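Manganese-containing pseudocatalase (Thermus thermophilus, PDB 2V8T) catalyses the breakdown of hydrogen peroxide to water and oxygen at a centre of two manganese ions in each subunit. Local coordinates at the interface of chains A and B. Coordinates in Å, arbitrary orientation; residue numbers count along the deposited sequence, not the author numbering. Chains: chain A/B, Manganese-containing pseudocatalase.

The interface of chains A and B. Residues chain A 25, 28, 128, 164-165, 168; chain B 104, 107-108, 113, 117.
A:Met168 and B:Ile117 meet because both first torsions set the leading branch beside its own backbone N: CG of the methionine lies anti to the carbonyl carbon (chi1 -62°), and CG1 of the isoleucine does the same. The two side chains meet nearly at a right angle, with the methionine SD against B:Ile117 CG1 at 3.6 Å. Beyond the sulfur the chain bends at chi3 (64°), turning the methyl CE in among B:Ala107, B:Lys108 and B:Ala113; it lies 3.7 Å from CA of B:Lys108. Further back, CG of A:Met168 rests 3.7 Å from CB of B:Leu104, so chain B wraps the thioether from several directions. The methionine also lies against two backbone carbonyls, its CG near B:Leu104 O and its CE near B:Ala107 O.

B:Ile117 returns the favour by reaching into chain A. Its terminal CD1 sits 3.9 Å from CG2 of A:Val165 and equally close to CB of A:Ala128, while the CG2 branch turns to the methyl of A:Ala28. The isoleucine tip thus packs against side-chain carbons of chain A, an apolar contact.

The polar tie lies at the backbone end of the same isoleucine. A:Arg164 runs out extended from CG to NE, laying CD alongside B:Ile117, and its NH1 donates to B:Ile117 O at 2.8 Å. The oxygen lies at the guanidinium's edge, in its plane, whereas the nitrogen stands above the carbonyl plane. A leucine in place of A:Arg164 has no N-H to offer the B:Ile117 carbonyl, and the end of helix 114-117 would probably be less firmly tied to chain A.

In the fold, A:Arg164 and A:Val165 belong to the last turn of helix 144-166, with A:Met168 in the loop just after it. Chain B offers the 3-10 helix 105-109 and the helix 114-117, forming one patch between subunits of the deposited hexamer.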
# COMPACT_ATOMS: atom_id res chain seq x y z
N ALA A 25 -12.68 2.78 16.77
CA ALA A 25 -13.83 2.56 15.91
C ALA A 25 -14.21 3.87 15.17
O ALA A 25 -14.49 3.87 13.98
CB ALA A 25 -15.02 2.06 16.74
N ALA A 28 -12.80 4.95 11.78
CA ALA A 28 -13.39 4.62 10.48
C ALA A 28 -14.07 5.81 9.83
O ALA A 28 -14.12 5.94 8.61
CB ALA A 28 -14.42 3.49 10.61
N ALA A 128 -10.40 2.28 11.03
CA ALA A 128 -10.61 1.44 12.20
C ALA A 128 -9.72 0.21 12.26
O ALA A 128 -9.71 -0.46 13.31
CB ALA A 128 -12.09 0.99 12.29
N ARG A 164 -23.32 2.17 11.95
CA ARG A 164 -22.72 0.98 12.57
C ARG A 164 -21.78 1.35 13.71
O ARG A 164 -21.81 0.72 14.77
CB ARG A 164 -22.01 0.15 11.50
CG ARG A 164 -23.00 -0.50 10.54
CD ARG A 164 -22.31 -1.06 9.30
NE ARG A 164 -23.29 -1.72 8.45
CZ ARG A 164 -23.00 -2.28 7.28
NH1 ARG A 164 -21.83 -2.12 6.72
NH2 ARG A 164 -23.97 -2.94 6.65
N VAL A 165 -20.97 2.41 13.54
CA VAL A 165 -20.11 2.83 14.63
C VAL A 165 -20.96 3.33 15.80
O VAL A 165 -20.64 3.07 16.98
CB VAL A 165 -19.10 3.89 14.16
CG1 VAL A 165 -18.32 4.49 15.33
CG2 VAL A 165 -18.11 3.25 13.17
N MET A 168 -21.82 0.65 18.05
CA MET A 168 -20.70 0.08 18.78
C MET A 168 -20.32 0.91 20.02
O MET A 168 -19.65 0.37 20.89
CB MET A 168 -19.47 -0.03 17.83
CG MET A 168 -19.69 -0.96 16.65
SD MET A 168 -18.43 -0.79 15.32
CE MET A 168 -16.90 -1.32 16.19
N LEU B 104 -24.12 -3.46 18.68
CA LEU B 104 -22.82 -3.88 18.19
C LEU B 104 -21.72 -3.57 19.21
O LEU B 104 -20.54 -3.54 18.85
CB LEU B 104 -22.49 -3.30 16.83
CG LEU B 104 -23.46 -3.66 15.70
CD1 LEU B 104 -23.03 -2.93 14.41
CD2 LEU B 104 -23.57 -5.15 15.47
N ALA B 107 -18.44 -5.45 19.25
CA ALA B 107 -17.55 -5.30 18.12
C ALA B 107 -16.52 -4.21 18.33
O ALA B 107 -15.49 -4.19 17.66
CB ALA B 107 -18.35 -5.04 16.86
N LYS B 108 -16.75 -3.31 19.30
CA LYS B 108 -15.78 -2.30 19.63
C LYS B 108 -14.44 -2.91 20.04
O LYS B 108 -13.38 -2.27 19.90
CB LYS B 108 -16.34 -1.39 20.77
CG LYS B 108 -15.62 -0.08 20.92
CD LYS B 108 -16.11 0.69 22.12
CE LYS B 108 -15.62 0.16 23.40
NZ LYS B 108 -15.95 0.98 24.63
N ALA B 113 -12.66 -4.94 13.54
CA ALA B 113 -13.87 -4.13 13.56
C ALA B 113 -14.42 -3.93 12.13
O ALA B 113 -15.61 -3.65 11.98
CB ALA B 113 -13.59 -2.77 14.24
N ILE B 117 -18.17 -2.87 10.38
CA ILE B 117 -18.32 -1.50 9.87
C ILE B 117 -18.39 -1.52 8.34
O ILE B 117 -19.39 -1.14 7.75
CB ILE B 117 -17.20 -0.57 10.39
CG1 ILE B 117 -17.17 -0.52 11.92
CG2 ILE B 117 -17.37 0.82 9.76
CD1 ILE B 117 -15.93 0.14 12.48